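Local structure of mannan endo-1,6-alpha-mannosidase (Chaetomium thermophilum, 6RY0) at residues L43-M48 with P96-V101; T85-W90 with N143-P148. The protein probably cleaves alpha-1,6-mannosidic linkages as a calcium-containing member of glycosyl hydrolase family 76, and is linked to the transfer of GPI-anchored glycoproteins into the fungal cell wall. All coordinates share one frame; numbering follows the deposited sequence. Where two conformers were deposited one is given.

Contact 1: residues L43-M48 with P96-V101; sequences LAYDMM and PSYNHV
Y98 lies against the last turn of helix 33-48, and much of its side chain touches A44, Y45 or M48. The contact is a worked example of how one large aromatic residue at a helix entrance can dock on a neighbouring helix with little polar help.

The apolar contacts come first. The M48 side chain runs alongside that of Y98 but heads the other way: CG of M48 packs 3.8 Å from CE1 of Y98, while the methyl CE reaches back toward the root of the ring, 3.7 Å from CD1 of Y98. This path follows from the torsions of the methionine. CG stands anti to the backbone N (chi1 -170°), and the chain then bends at both chi2 and chi3, folding the methyl back beside CD1 and CG of Y98. The same methyl touches V101 CG1 at 4.2 Å, so that M48 bridges the turn and the start of helix 99-108. Across the ring, CE2 of Y98 meets the CB methyl of A44 at 3.9 Å.

The sulfur adds a Met-aromatic contact. SD of M48 stands 5.1 Å from the centroid of the Y98 ring, an oblique approach 42° off the ring normal.

The hydroxyl makes van der Waals contact with the helix: OH of Y98 lies 3.5 Å from CA of Y45, beside the base of that exposed side chain.

The ring is presented by a type I turn from P96 to N99, closed by N99 N to P96 O (3.0 Å). S97 CB leans over the rim of one face, and Y86 of helix 76-93 meets the ring edge-to-face.

Apolar packing, with a modest sulfur contribution, therefore dominates between these two segments, and Y86 buttresses it.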
ATOM      1  N   LEU A  43      -8.427  -3.894 -17.713  1.00  7.23           N
ATOM      2  CA  LEU A  43      -7.230  -3.408 -17.033  1.00  7.24           C
ATOM      3  C   LEU A  43      -6.617  -4.518 -16.171  1.00  7.09           C
ATOM      4  O   LEU A  43      -5.377  -4.617 -16.049  1.00  7.36           O
ATOM      5  CB  LEU A  43      -7.572  -2.195 -16.172  1.00  7.19           C
ATOM      6  CG  LEU A  43      -7.836  -0.920 -16.972  1.00  7.29           C
ATOM      7  CD1 LEU A  43      -8.651   0.051 -16.144  1.00  7.91           C
ATOM      8  CD2 LEU A  43      -6.545  -0.306 -17.425  1.00  8.22           C
ATOM      9  N   ALA A  44      -7.442  -5.361 -15.563  1.00  7.21           N
ATOM     10  CA  ALA A  44      -6.946  -6.470 -14.766  1.00  7.36           C
ATOM     11  C   ALA A  44      -6.204  -7.468 -15.658  1.00  7.16           C
ATOM     12  O   ALA A  44      -5.193  -8.052 -15.254  1.00  7.59           O
ATOM     13  CB  ALA A  44      -8.081  -7.133 -13.986  1.00  7.72           C
ATOM     14  N   TYR A  45      -6.716  -7.697 -16.858  1.00  7.57           N
ATOM     15  CA  TYR A  45      -6.050  -8.549 -17.846  1.00  7.68           C
ATOM     16  C   TYR A  45      -4.701  -7.950 -18.237  1.00  7.09           C
ATOM     17  O   TYR A  45      -3.690  -8.647 -18.226  1.00  7.70           O
ATOM     18  CB  TYR A  45      -7.001  -8.711 -19.061  1.00  8.20           C
ATOM     19  CG  TYR A  45      -6.384  -9.498 -20.185  1.00  8.03           C
ATOM     20  CD1 TYR A  45      -5.563  -8.894 -21.118  1.00  9.08           C
ATOM     21  CD2 TYR A  45      -6.636 -10.876 -20.311  1.00  8.92           C
ATOM     22  CE1 TYR A  45      -4.960  -9.687 -22.140  1.00  9.72           C
ATOM     23  CE2 TYR A  45      -6.058 -11.638 -21.318  1.00 10.01           C
ATOM     24  CZ  TYR A  45      -5.208 -11.048 -22.178  1.00  9.83           C
ATOM     25  OH  TYR A  45      -4.583 -11.779 -23.161  1.00 11.23           O
ATOM     26  N   ASP A  46      -4.671  -6.675 -18.616  1.00  7.38           N
ATOM     27  CA  ASP A  46      -3.422  -6.076 -19.058  1.00  7.75           C
ATOM     28  C   ASP A  46      -2.384  -6.038 -17.959  1.00  7.64           C
ATOM     29  O   ASP A  46      -1.206  -6.242 -18.235  1.00  8.60           O
ATOM     30  CB  ASP A  46      -3.643  -4.679 -19.620  1.00  7.78           C
ATOM     31  CG  ASP A  46      -4.068  -4.683 -21.079  1.00  8.57           C
ATOM     32  OD1 ASP A  46      -4.149  -5.781 -21.675  1.00  9.73           O
ATOM     33  OD2 ASP A  46      -4.298  -3.568 -21.642  1.00  9.50           O
ATOM     34  N   MET A  47      -2.768  -5.813 -16.711  1.00  7.44           N
ATOM     35  CA  MET A  47      -1.799  -5.841 -15.628  0.81  7.98           C
ATOM     36  C   MET A  47      -1.259  -7.273 -15.442  1.00  7.49           C
ATOM     37  O   MET A  47      -0.074  -7.473 -15.211  1.00  8.58           O
ATOM     38  CB  MET A  47      -2.452  -5.314 -14.345  0.81  9.31           C
ATOM     39  CG  MET A  47      -1.629  -5.399 -13.079  0.81  9.22           C
ATOM     40  SD  MET A  47      -0.146  -4.420 -13.168  0.81  8.65           S
ATOM     41  CE  MET A  47       0.923  -5.223 -11.996  0.81 11.54           C
ATOM     42  N   MET A  48      -2.126  -8.264 -15.565  1.00  7.53           N
ATOM     43  CA  MET A  48      -1.720  -9.641 -15.335  1.00  8.01           C
ATOM     44  C   MET A  48      -0.730 -10.101 -16.400  1.00  8.57           C
ATOM     45  O   MET A  48       0.071 -10.984 -16.118  1.00  8.94           O
ATOM     46  CB  MET A  48      -2.935 -10.566 -15.257  1.00  8.19           C
ATOM     47  CG  MET A  48      -2.702 -11.999 -14.792  1.00 12.78           C
ATOM     48  SD  MET A  48      -2.028 -12.024 -13.105  1.00 13.50           S
ATOM     49  CE  MET A  48      -3.152 -11.657 -11.817  1.00 14.86           C
ATOM     50  N   PRO A  96     -13.818 -13.139  -9.647  1.00 10.95           N
ATOM     51  CA  PRO A  96     -12.861 -13.974  -8.907  1.00 11.88           C
ATOM     52  C   PRO A  96     -11.809 -14.607  -9.811  1.00 11.32           C
ATOM     53  O   PRO A  96     -11.093 -15.469  -9.338  1.00 12.13           O
ATOM     54  CB  PRO A  96     -13.766 -15.052  -8.308  1.00 12.37           C
ATOM     55  CG  PRO A  96     -14.763 -15.295  -9.439  1.00 12.87           C
ATOM     56  CD  PRO A  96     -15.003 -13.934 -10.061  1.00 12.27           C
ATOM     57  N   SER A  97     -11.755 -14.215 -11.089  1.00 11.30           N
ATOM     58  CA  SER A  97     -10.902 -14.889 -12.072  1.00 12.22           C
ATOM     59  C   SER A  97      -9.464 -15.103 -11.642  1.00 11.96           C
ATOM     60  O   SER A  97      -8.864 -16.123 -11.969  1.00 13.63           O
ATOM     61  CB  SER A  97     -10.895 -14.099 -13.383  1.00 13.27           C
ATOM     62  OG  SER A  97     -12.190 -14.076 -13.961  1.00 14.95           O
ATOM     63  N   TYR A  98      -8.876 -14.115 -10.969  1.00 10.14           N
ATOM     64  CA  TYR A  98      -7.473 -14.166 -10.583  1.00 10.15           C
ATOM     65  C   TYR A  98      -7.245 -14.629  -9.151  1.00  9.95           C
ATOM     66  O   TYR A  98      -6.099 -14.685  -8.716  1.00 10.27           O
ATOM     67  CB  TYR A  98      -6.801 -12.797 -10.832  1.00 10.50           C
ATOM     68  CG  TYR A  98      -6.958 -12.366 -12.265  1.00 11.25           C
ATOM     69  CD1 TYR A  98      -6.261 -13.002 -13.289  1.00 11.98           C
ATOM     70  CD2 TYR A  98      -7.838 -11.346 -12.614  1.00 11.20           C
ATOM     71  CE1 TYR A  98      -6.438 -12.642 -14.622  1.00 12.52           C
ATOM     72  CE2 TYR A  98      -8.029 -10.983 -13.964  1.00 11.48           C
ATOM     73  CZ  TYR A  98      -7.321 -11.642 -14.948  1.00 12.12           C
ATOM     74  OH  TYR A  98      -7.443 -11.304 -16.284  1.00 12.79           O
ATOM     75  N   ASN A  99      -8.301 -14.972  -8.427  1.00  9.83           N
ATOM     76  CA  ASN A  99      -8.146 -15.267  -7.000  1.00  9.96           C
ATOM     77  C   ASN A  99      -7.160 -16.404  -6.726  1.00 10.24           C
ATOM     78  O   ASN A  99      -6.375 -16.325  -5.781  1.00 10.91           O
ATOM     79  CB  ASN A  99      -9.484 -15.554  -6.326  1.00 10.38           C
ATOM     80  CG  ASN A  99     -10.330 -14.316  -6.143  1.00 10.54           C
ATOM     81  OD1 ASN A  99      -9.949 -13.210  -6.496  1.00 10.80           O
ATOM     82  ND2 ASN A  99     -11.513 -14.516  -5.575  1.00 11.48           N
ATOM     83  N   HIS A 100      -7.176 -17.457  -7.530  0.89 10.39           N
ATOM     84  CA  HIS A 100      -6.265 -18.581  -7.302  0.89 10.86           C
ATOM     85  C   HIS A 100      -4.813 -18.167  -7.474  0.89 10.07           C
ATOM     86  O   HIS A 100      -3.939 -18.555  -6.695  0.89 11.47           O
ATOM     87  CB  HIS A 100      -6.634 -19.786  -8.201  0.89 14.18           C
ATOM     88  CG  HIS A 100      -6.430 -19.580  -9.679  0.89 19.70           C
ATOM     89  ND1 HIS A 100      -7.245 -18.784 -10.463  0.89 22.07           N
ATOM     90  CD2 HIS A 100      -5.546 -20.156 -10.534  0.89 21.63           C
ATOM     91  CE1 HIS A 100      -6.841 -18.843 -11.723  0.89 22.21           C
ATOM     92  NE2 HIS A 100      -5.826 -19.684 -11.794  0.89 22.02           N
ATOM     93  N   VAL A 101      -4.554 -17.386  -8.512  1.00 10.70           N
ATOM     94  CA  VAL A 101      -3.208 -16.908  -8.788  1.00 11.19           C
ATOM     95  C   VAL A 101      -2.693 -16.035  -7.640  1.00  9.02           C
ATOM     96  O   VAL A 101      -1.531 -16.119  -7.230  1.00  8.99           O
ATOM     97  CB  VAL A 101      -3.216 -16.086 -10.139  1.00 14.83           C
ATOM     98  CG1 VAL A 101      -1.911 -15.378 -10.372  1.00 16.10           C
ATOM     99  CG2 VAL A 101      -3.584 -16.979 -11.315  1.00 17.59           C
TER

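Contact 2: residues T85-W90 with N143-P148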
ATOM      1  N   THR A  85      -3.623  -5.264  -4.740  1.00  6.44           N
ATOM      2  CA  THR A  85      -4.437  -4.630  -5.774  1.00  6.41           C
ATOM      3  C   THR A  85      -5.511  -5.594  -6.292  1.00  6.54           C
ATOM      4  O   THR A  85      -6.655  -5.197  -6.521  1.00  6.63           O
ATOM      5  CB  THR A  85      -3.565  -4.127  -6.930  1.00  6.87           C
ATOM      6  OG1 THR A  85      -2.600  -3.199  -6.427  1.00  7.45           O
ATOM      7  CG2 THR A  85      -4.386  -3.399  -7.962  1.00  7.65           C
ATOM      8  N   TYR A  86      -5.153  -6.870  -6.464  1.00  6.39           N
ATOM      9  CA  TYR A  86      -6.081  -7.857  -6.940  1.00  6.40           C
ATOM     10  C   TYR A  86      -7.062  -8.365  -5.881  1.00  6.60           C
ATOM     11  O   TYR A  86      -8.189  -8.730  -6.217  1.00  6.93           O
ATOM     12  CB  TYR A  86      -5.381  -9.053  -7.621  1.00  7.15           C
ATOM     13  CG  TYR A  86      -4.985  -8.708  -9.050  1.00  6.98           C
ATOM     14  CD1 TYR A  86      -3.841  -7.977  -9.326  1.00  7.86           C
ATOM     15  CD2 TYR A  86      -5.777  -9.094 -10.124  1.00  7.62           C
ATOM     16  CE1 TYR A  86      -3.509  -7.624 -10.609  1.00  8.53           C
ATOM     17  CE2 TYR A  86      -5.444  -8.748 -11.426  1.00  7.80           C
ATOM     18  CZ  TYR A  86      -4.317  -8.006 -11.654  1.00  8.36           C
ATOM     19  OH  TYR A  86      -3.925  -7.652 -12.910  1.00  9.55           O
ATOM     20  N   VAL A  87      -6.657  -8.381  -4.624  1.00  6.49           N
ATOM     21  CA  VAL A  87      -7.615  -8.625  -3.547  1.00  7.01           C
ATOM     22  C   VAL A  87      -8.697  -7.547  -3.557  1.00  6.91           C
ATOM     23  O   VAL A  87      -9.898  -7.832  -3.446  1.00  7.69           O
ATOM     24  CB  VAL A  87      -6.874  -8.685  -2.197  1.00  7.07           C
ATOM     25  CG1 VAL A  87      -7.844  -8.714  -1.027  1.00  8.28           C
ATOM     26  CG2 VAL A  87      -5.953  -9.912  -2.139  1.00  7.23           C
ATOM     27  N   ASP A  88      -8.277  -6.293  -3.719  1.00  6.76           N
ATOM     28  CA  ASP A  88      -9.232  -5.188  -3.856  0.66  6.68           C
ATOM     29  C   ASP A  88     -10.064  -5.317  -5.136  1.00  6.94           C
ATOM     30  O   ASP A  88     -11.269  -5.079  -5.110  1.00  7.40           O
ATOM     31  CB  ASP A  88      -8.552  -3.817  -3.796  0.66  6.65           C
ATOM     32  CG  ASP A  88      -8.666  -3.143  -2.452  0.66  7.13           C
ATOM     33  OD1 ASP A  88      -9.557  -3.492  -1.644  0.66  7.95           O
ATOM     34  OD2 ASP A  88      -7.840  -2.209  -2.237  0.66  8.49           O
ATOM     35  N   TYR A  89      -9.429  -5.671  -6.247  1.00  6.84           N
ATOM     36  CA  TYR A  89     -10.150  -5.829  -7.519  1.00  7.34           C
ATOM     37  C   TYR A  89     -11.329  -6.778  -7.363  1.00  7.76           C
ATOM     38  O   TYR A  89     -12.454  -6.457  -7.777  1.00  8.23           O
ATOM     39  CB  TYR A  89      -9.195  -6.301  -8.610  1.00  7.40           C
ATOM     40  CG  TYR A  89      -9.903  -6.716  -9.883  1.00  7.53           C
ATOM     41  CD1 TYR A  89     -10.410  -5.786 -10.752  1.00  7.88           C
ATOM     42  CD2 TYR A  89     -10.084  -8.062 -10.187  1.00  8.29           C
ATOM     43  CE1 TYR A  89     -11.116  -6.183 -11.905  1.00  8.73           C
ATOM     44  CE2 TYR A  89     -10.786  -8.463 -11.312  1.00  8.58           C
ATOM     45  CZ  TYR A  89     -11.320  -7.510 -12.151  1.00  8.60           C
ATOM     46  OH  TYR A  89     -12.060  -7.831 -13.257  1.00  9.85           O
ATOM     47  N   TRP A  90     -11.097  -7.952  -6.783  1.00  7.78           N
ATOM     48  CA  TRP A  90     -12.182  -8.899  -6.590  1.00  8.58           C
ATOM     49  C   TRP A  90     -13.251  -8.332  -5.659  1.00  7.97           C
ATOM     50  O   TRP A  90     -14.446  -8.494  -5.902  1.00  8.99           O
ATOM     51  CB  TRP A  90     -11.624 -10.227  -6.075  1.00  9.15           C
ATOM     52  CG  TRP A  90     -12.681 -11.105  -5.493  1.00  9.25           C
ATOM     53  CD1 TRP A  90     -13.616 -11.869  -6.143  1.00 10.41           C
ATOM     54  CD2 TRP A  90     -12.937 -11.269  -4.097  1.00  9.25           C
ATOM     55  NE1 TRP A  90     -14.416 -12.507  -5.227  1.00 11.41           N
ATOM     56  CE2 TRP A  90     -14.023 -12.145  -3.961  1.00 10.80           C
ATOM     57  CE3 TRP A  90     -12.354 -10.723  -2.951  1.00  9.90           C
ATOM     58  CZ2 TRP A  90     -14.542 -12.509  -2.696  1.00 12.03           C
ATOM     59  CZ3 TRP A  90     -12.861 -11.066  -1.721  1.00 10.68           C
ATOM     60  CH2 TRP A  90     -13.921 -11.959  -1.593  1.00 12.43           C
ATOM     61  N   ASN A 143     -11.470  -8.045   3.414  1.00  7.12           N
ATOM     62  CA  ASN A 143     -12.298  -8.220   2.221  1.00  7.74           C
ATOM     63  C   ASN A 143     -12.914  -9.620   2.145  1.00  8.29           C
ATOM     64  O   ASN A 143     -13.589  -9.947   1.188  1.00  8.66           O
ATOM     65  CB  ASN A 143     -11.480  -7.911   0.965  1.00  7.67           C
ATOM     66  CG  ASN A 143     -11.241  -6.437   0.769  1.00  8.00           C
ATOM     67  OD1 ASN A 143     -11.682  -5.624   1.563  1.00  9.06           O
ATOM     68  ND2 ASN A 143     -10.502  -6.077  -0.297  1.00  7.77           N
ATOM     69  N   LYS A 144     -12.671 -10.457   3.144  1.00  8.22           N
ATOM     70  CA  LYS A 144     -13.171 -11.836   3.153  1.00  8.70           C
ATOM     71  C   LYS A 144     -12.669 -12.605   1.933  1.00  8.72           C
ATOM     72  O   LYS A 144     -13.356 -13.444   1.375  1.00  9.63           O
ATOM     73  CB  LYS A 144     -14.694 -11.882   3.312  1.00 10.23           C
ATOM     74  CG  LYS A 144     -15.158 -11.242   4.584  1.00 12.88           C
ATOM     75  CD  LYS A 144     -16.667 -11.253   4.766  1.00 16.92           C
ATOM     76  CE  LYS A 144     -17.248 -12.607   4.898  1.00 20.89           C
ATOM     77  NZ  LYS A 144     -18.681 -12.435   5.217  1.00 23.75           N
ATOM     78  N   PHE A 145     -11.437 -12.301   1.527  1.00  8.04           N
ATOM     79  CA  PHE A 145     -10.793 -13.052   0.442  1.00  8.42           C
ATOM     80  C   PHE A 145     -10.741 -14.522   0.863  1.00  8.89           C
ATOM     81  O   PHE A 145     -10.462 -14.827   2.025  1.00  9.53           O
ATOM     82  CB  PHE A 145      -9.400 -12.463   0.215  1.00  8.49           C
ATOM     83  CG  PHE A 145      -8.703 -12.912  -1.029  1.00  8.89           C
ATOM     84  CD1 PHE A 145      -9.170 -12.547  -2.269  1.00  9.65           C
ATOM     85  CD2 PHE A 145      -7.533 -13.610  -0.961  1.00 11.90           C
ATOM     86  CE1 PHE A 145      -8.516 -12.918  -3.415  1.00 10.21           C
ATOM     87  CE2 PHE A 145      -6.865 -13.975  -2.091  1.00 13.71           C
ATOM     88  CZ  PHE A 145      -7.370 -13.643  -3.324  1.00 12.01           C
ATOM     89  N   PRO A 146     -10.986 -15.459  -0.057  1.00  9.12           N
ATOM     90  CA  PRO A 146     -11.017 -16.859   0.373  1.00 10.60           C
ATOM     91  C   PRO A 146      -9.802 -17.276   1.170  1.00  9.71           C
ATOM     92  O   PRO A 146      -8.665 -16.894   0.884  1.00 10.04           O
ATOM     93  CB  PRO A 146     -11.115 -17.623  -0.955  1.00 13.06           C
ATOM     94  CG  PRO A 146     -11.880 -16.662  -1.846  1.00 13.86           C
ATOM     95  CD  PRO A 146     -11.358 -15.298  -1.476  1.00 11.08           C
ATOM     96  N   ASN A 147     -10.037 -18.081   2.185  1.00  9.86           N
ATOM     97  CA  ASN A 147      -8.977 -18.505   3.074  1.00  9.49           C
ATOM     98  C   ASN A 147      -8.051 -19.498   2.417  1.00  9.51           C
ATOM     99  O   ASN A 147      -8.503 -20.386   1.699  1.00 10.83           O
ATOM    100  CB  ASN A 147      -9.562 -19.163   4.316  1.00 10.26           C
ATOM    101  CG  ASN A 147     -10.310 -18.206   5.211  1.00 10.12           C
ATOM    102  OD1 ASN A 147     -10.019 -17.003   5.272  1.00  9.98           O
ATOM    103  ND2 ASN A 147     -11.266 -18.733   5.954  1.00 11.74           N
ATOM    104  N   PRO A 148      -6.763 -19.440   2.743  1.00  9.97           N
ATOM    105  CA  PRO A 148      -5.830 -20.517   2.385  1.00 10.54           C
ATOM    106  C   PRO A 148      -6.248 -21.830   2.987  1.00 10.49           C
ATOM    107  O   PRO A 148      -7.036 -21.847   3.936  1.00 10.49           O
ATOM    108  CB  PRO A 148      -4.493 -20.062   3.017  1.00 11.03           C
ATOM    109  CG  PRO A 148      -4.631 -18.550   3.117  1.00 11.15           C
ATOM    110  CD  PRO A 148      -6.079 -18.375   3.498  1.00  9.99           C
TER
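W90 and F145 meet in an offset edge-to-face pair, with the edge of F145 directed at the face of the indole six-membered ring. The planes are 71° apart, with CE3 of W90 3.7 Å from CD1 of F145. CG2 of V87 sits over the centre of the F145 ring, 3.9 Å from its centroid, as a CH-pi contact. The phenyl CG lies anti to the backbone N (chi1 -168°), which brings the face under CG2 of V87 and the edge to W90. O of N143 lies 3.2 Å from CZ3 of W90, near the indole plane, while P146 CD lies over one indole face, offset toward its rim.

The polar contact is a hydrogen bond from ND2 of N143 to OD1 of D88 (3.1 Å, 153° at the hydrogen), made in one of the two conformers of D88. OD1 is met on its anti side, tilted out of the carboxylate plane, and itself lies almost in the N143 amide plane. The other oxygen, OD2, forms a salt bridge with R329. Without the N143 amide, as with an alanine here, OD1 of D88 would probably lose this donor and V87 CG1 some of its packing.

Further out, a Schellman motif at K144 ends helix 127-142. Ring packing, V87 and N143 thus share the interface, and the amide-carboxylate bond, in that D88 conformer, adds a polar tie at its flank.

Contacts 1 and 2 lie on the same side of the molecule, their centres 11 Å apart, and helix 76-93 ties them together, being part of contact 2 and packing on contact 1. Contact 1 joins the two chain neighbours of that helix, helices 33-48 and 99-108, in this helix-rich, probably alpha/alpha-barrel fold. The hydroxyl of Y86, within 85-90, probably hydrogen-bonds to O of A44, and N99 OD1 packs on CE1 of F145. Both are partly buried and each has one exposed member, Y45 and K144, but contact 2 sits nearer the chain centre and has the larger buried share. The inner contact includes a carboxylate-amide bond; the outer one relies on methionine and tyrosine packing.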